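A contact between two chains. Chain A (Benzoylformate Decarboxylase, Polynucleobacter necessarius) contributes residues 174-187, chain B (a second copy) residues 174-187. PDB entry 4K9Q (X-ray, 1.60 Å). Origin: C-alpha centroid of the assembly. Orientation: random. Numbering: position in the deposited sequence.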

# COMPACT_ATOMS: atom_id res chain seq x y z
N ARG A 174 17.51 -20.47 12.73
CA ARG A 174 16.34 -21.12 13.32
C ARG A 174 15.82 -22.15 12.32
O ARG A 174 16.29 -22.20 11.18
CB ARG A 174 15.24 -20.08 13.58
CG ARG A 174 15.59 -19.07 14.67
CD ARG A 174 14.42 -18.12 14.94
NE ARG A 174 14.24 -17.07 13.94
CZ ARG A 174 13.18 -16.96 13.14
NH1 ARG A 174 13.08 -15.93 12.30
NH2 ARG A 174 12.21 -17.87 13.18
N THR A 175 14.88 -22.99 12.75
CA THR A 175 14.16 -23.85 11.82
C THR A 175 12.65 -23.67 11.96
O THR A 175 12.16 -23.20 13.00
CB THR A 175 14.51 -25.35 12.00
OG1 THR A 175 13.97 -25.83 13.23
CG2 THR A 175 16.02 -25.57 11.98
N VAL A 176 11.92 -24.03 10.91
CA VAL A 176 10.47 -23.87 10.88
C VAL A 176 9.83 -25.11 10.29
O VAL A 176 10.50 -25.95 9.68
CB VAL A 176 10.04 -22.64 10.03
CG1 VAL A 176 10.60 -21.36 10.62
CG2 VAL A 176 10.48 -22.81 8.56
N SER A 177 8.52 -25.23 10.47
CA SER A 177 7.76 -26.27 9.80
C SER A 177 7.42 -25.78 8.41
O SER A 177 7.30 -24.57 8.18
CB SER A 177 6.46 -26.58 10.57
OG SER A 177 5.62 -25.45 10.65
N THR A 178 7.26 -26.71 7.48
CA THR A 178 6.94 -26.37 6.10
C THR A 178 5.60 -26.96 5.68
O THR A 178 5.22 -26.88 4.50
CB THR A 178 8.01 -26.89 5.16
OG1 THR A 178 8.05 -28.32 5.24
CG2 THR A 178 9.37 -26.31 5.56
N ARG A 179 4.90 -27.55 6.64
CA ARG A 179 3.61 -28.19 6.39
C ARG A 179 2.71 -27.98 7.59
O ARG A 179 3.18 -27.94 8.73
CB ARG A 179 3.77 -29.71 6.23
CG ARG A 179 4.65 -30.17 5.10
CD ARG A 179 4.41 -31.64 4.81
NE ARG A 179 4.73 -32.52 5.94
CZ ARG A 179 4.66 -33.85 5.88
NH1 ARG A 179 4.96 -34.60 6.94
NH2 ARG A 179 4.32 -34.44 4.74
N GLN A 180 1.41 -27.89 7.32
CA GLN A 180 0.40 -27.96 8.36
C GLN A 180 -0.66 -28.97 7.96
O GLN A 180 -1.00 -29.09 6.77
CB GLN A 180 -0.25 -26.61 8.59
CG GLN A 180 0.63 -25.63 9.30
CD GLN A 180 -0.17 -24.54 9.93
OE1 GLN A 180 -0.25 -23.43 9.40
NE2 GLN A 180 -0.81 -24.84 11.06
N GLY A 181 -1.15 -29.69 8.96
CA GLY A 181 -2.15 -30.72 8.74
C GLY A 181 -3.57 -30.23 8.93
O GLY A 181 -3.80 -29.07 9.27
N PRO A 182 -4.53 -31.11 8.69
CA PRO A 182 -5.95 -30.78 8.70
C PRO A 182 -6.52 -30.85 10.11
O PRO A 182 -5.98 -31.56 10.95
CB PRO A 182 -6.57 -31.90 7.87
CG PRO A 182 -5.69 -33.08 8.16
CD PRO A 182 -4.30 -32.52 8.34
N ASP A 183 -7.60 -30.11 10.36
CA ASP A 183 -8.38 -30.29 11.58
C ASP A 183 -8.95 -31.72 11.55
O ASP A 183 -9.69 -32.07 10.63
CB ASP A 183 -9.50 -29.26 11.61
CG ASP A 183 -10.30 -29.28 12.90
OD1 ASP A 183 -10.32 -30.33 13.58
OD2 ASP A 183 -10.92 -28.26 13.23
N PRO A 184 -8.59 -32.55 12.53
CA PRO A 184 -9.12 -33.93 12.57
C PRO A 184 -10.66 -33.99 12.53
O PRO A 184 -11.20 -34.92 11.93
CB PRO A 184 -8.60 -34.48 13.90
CG PRO A 184 -8.09 -33.29 14.66
CD PRO A 184 -7.64 -32.31 13.63
N ASP A 185 -11.34 -33.02 13.14
CA ASP A 185 -12.81 -32.97 13.08
C ASP A 185 -13.30 -32.80 11.64
O ASP A 185 -14.36 -33.32 11.27
CB ASP A 185 -13.36 -31.82 13.92
CG ASP A 185 -13.18 -32.04 15.41
OD1 ASP A 185 -12.99 -33.20 15.83
OD2 ASP A 185 -13.23 -31.04 16.17
N LYS A 186 -12.56 -32.04 10.85
CA LYS A 186 -12.94 -31.80 9.46
C LYS A 186 -12.63 -33.02 8.59
O LYS A 186 -13.38 -33.34 7.67
CB LYS A 186 -12.27 -30.53 8.94
CG LYS A 186 -12.89 -29.25 9.46
CD LYS A 186 -14.22 -29.00 8.76
CE LYS A 186 -14.96 -27.81 9.32
NZ LYS A 186 -16.28 -27.67 8.63
N VAL A 187 -11.53 -33.70 8.88
CA VAL A 187 -11.23 -34.94 8.17
C VAL A 187 -12.37 -35.93 8.39
O VAL A 187 -12.83 -36.58 7.45
CB VAL A 187 -9.92 -35.59 8.63
CG1 VAL A 187 -9.68 -36.89 7.86
CG2 VAL A 187 -8.74 -34.65 8.43
N ARG B 174 -20.94 -20.96 2.26
CA ARG B 174 -19.95 -22.04 2.32
C ARG B 174 -19.54 -22.25 3.76
O ARG B 174 -19.90 -21.46 4.63
CB ARG B 174 -18.69 -21.64 1.52
CG ARG B 174 -18.97 -21.42 0.04
CD ARG B 174 -17.71 -21.10 -0.71
NE ARG B 174 -17.32 -19.70 -0.62
CZ ARG B 174 -16.20 -19.26 -0.04
NH1 ARG B 174 -15.38 -20.11 0.56
NH2 ARG B 174 -15.92 -17.97 -0.06
N THR B 175 -18.80 -23.33 4.02
CA THR B 175 -18.16 -23.48 5.33
C THR B 175 -16.65 -23.67 5.15
O THR B 175 -16.19 -24.08 4.09
CB THR B 175 -18.74 -24.63 6.15
OG1 THR B 175 -18.33 -25.88 5.60
CG2 THR B 175 -20.27 -24.55 6.17
N VAL B 176 -15.90 -23.34 6.21
CA VAL B 176 -14.44 -23.43 6.23
C VAL B 176 -13.95 -24.07 7.52
O VAL B 176 -14.70 -24.19 8.50
CB VAL B 176 -13.79 -22.03 6.11
CG1 VAL B 176 -14.13 -21.38 4.76
CG2 VAL B 176 -14.21 -21.11 7.29
N SER B 177 -12.68 -24.47 7.54
CA SER B 177 -12.04 -24.93 8.76
C SER B 177 -11.55 -23.73 9.55
O SER B 177 -11.23 -22.69 8.98
CB SER B 177 -10.88 -25.90 8.48
OG SER B 177 -9.85 -25.28 7.70
N THR B 178 -11.50 -23.87 10.87
CA THR B 178 -11.05 -22.77 11.72
C THR B 178 -9.79 -23.13 12.48
O THR B 178 -9.32 -22.34 13.32
CB THR B 178 -12.14 -22.37 12.73
OG1 THR B 178 -12.40 -23.47 13.62
CG2 THR B 178 -13.43 -21.99 11.99
N ARG B 179 -9.25 -24.32 12.22
CA ARG B 179 -8.00 -24.76 12.84
C ARG B 179 -7.15 -25.54 11.84
O ARG B 179 -7.68 -26.18 10.93
CB ARG B 179 -8.26 -25.71 14.02
CG ARG B 179 -9.31 -25.29 15.01
CD ARG B 179 -9.31 -26.25 16.21
NE ARG B 179 -9.76 -27.61 15.88
CZ ARG B 179 -9.87 -28.59 16.77
NH1 ARG B 179 -9.57 -28.36 18.05
NH2 ARG B 179 -10.29 -29.79 16.40
N GLN B 180 -5.84 -25.49 12.02
CA GLN B 180 -4.94 -26.42 11.35
C GLN B 180 -4.04 -27.11 12.37
O GLN B 180 -3.68 -26.52 13.39
CB GLN B 180 -4.07 -25.72 10.31
CG GLN B 180 -4.83 -25.33 9.07
CD GLN B 180 -3.91 -24.92 7.95
OE1 GLN B 180 -3.66 -23.73 7.77
NE2 GLN B 180 -3.39 -25.89 7.20
N GLY B 181 -3.68 -28.35 12.07
CA GLY B 181 -2.89 -29.16 12.98
C GLY B 181 -1.42 -29.13 12.62
O GLY B 181 -1.03 -28.52 11.61
N PRO B 182 -0.59 -29.77 13.45
CA PRO B 182 0.86 -29.73 13.27
C PRO B 182 1.35 -30.77 12.28
O PRO B 182 0.70 -31.81 12.11
CB PRO B 182 1.38 -30.06 14.68
CG PRO B 182 0.33 -30.99 15.22
CD PRO B 182 -0.98 -30.47 14.69
N ASP B 183 2.48 -30.51 11.62
CA ASP B 183 3.18 -31.52 10.85
C ASP B 183 3.58 -32.63 11.82
O ASP B 183 4.31 -32.39 12.78
CB ASP B 183 4.43 -30.91 10.20
CG ASP B 183 5.18 -31.88 9.30
OD1 ASP B 183 5.03 -33.10 9.48
OD2 ASP B 183 5.92 -31.41 8.40
N PRO B 184 3.07 -33.85 11.60
CA PRO B 184 3.34 -34.97 12.52
C PRO B 184 4.83 -35.28 12.66
O PRO B 184 5.24 -35.74 13.73
CB PRO B 184 2.58 -36.14 11.90
CG PRO B 184 2.30 -35.73 10.49
CD PRO B 184 2.17 -34.25 10.51
N ASP B 185 5.63 -35.03 11.63
CA ASP B 185 7.08 -35.18 11.74
C ASP B 185 7.66 -34.19 12.75
O ASP B 185 8.62 -34.50 13.46
CB ASP B 185 7.77 -34.97 10.38
CG ASP B 185 7.46 -36.06 9.39
OD1 ASP B 185 7.06 -37.17 9.82
OD2 ASP B 185 7.62 -35.82 8.18
N LYS B 186 7.08 -33.00 12.81
CA LYS B 186 7.55 -31.99 13.75
C LYS B 186 7.13 -32.33 15.18
O LYS B 186 7.87 -32.06 16.12
CB LYS B 186 7.07 -30.58 13.37
CG LYS B 186 7.62 -30.08 12.04
CD LYS B 186 9.12 -30.22 11.94
CE LYS B 186 9.85 -28.97 12.39
NZ LYS B 186 11.27 -28.93 11.89
N VAL B 187 5.94 -32.90 15.34
CA VAL B 187 5.49 -33.29 16.68
C VAL B 187 6.48 -34.33 17.22
O VAL B 187 6.95 -34.23 18.35
CB VAL B 187 4.08 -33.88 16.66
CG1 VAL B 187 3.68 -34.35 18.08
CG2 VAL B 187 3.07 -32.85 16.15
O HOH W 1 11.33 -26.62 13.56
O HOH W 2 7.66 -29.27 8.59
O HOH W 3 3.32 -27.73 11.50
O HOH W 4 -7.94 -27.84 8.66
O HOH W 5 -12.40 -26.47 11.69
O HOH W 6 -15.80 -27.07 6.01

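What joins the two backbones? The stretches run antiparallel and meet at Gly181(A) and Gly181(B), whose CA atoms lie 4.6 Å apart. Gly181(A) N donates to Gly181(B) O at 2.9 Å, and Gly181(B) N returns the bond to Gly181(A) O at 2.9 Å. Glycine leaves this crossing bare; a CB on Gly181(A) would lie only 2.8 Å from CD of its own neighbour Pro182(A).

Where does charge contribute? On each side of that pair an arginine grips an aspartate with two nitrogens: Arg179(A) NE reaches Asp183(B) OD2 at 2.9 Å, and Arg179(A) NH1 reaches Asp183(B) OD1 at 3.0 Å. NH1 of Arg179(A) also forms a salt bridge with Asp185(B) OD2, 3.2 Å away. Arg179(B) repeats the pattern through NE and NH2. Asp183(B) suits its place doubly, since its OD1 also caps the following helix: Asp185(B) N donates to Asp183(B) OD1 at 3.0 Å.

What do water and packing add? Water 3 accepts from Asp183(B) N and donates to Arg179(A) O, while water 2 links Thr178(A) N to Asp183(B) OD2; waters 4 and 5 mirror them. Further out, Lys186(B) lays its CG 4.0 Å from Ser177(A) CB, letting aliphatic carbon cover the serine. Altogether 818 Å² is buried.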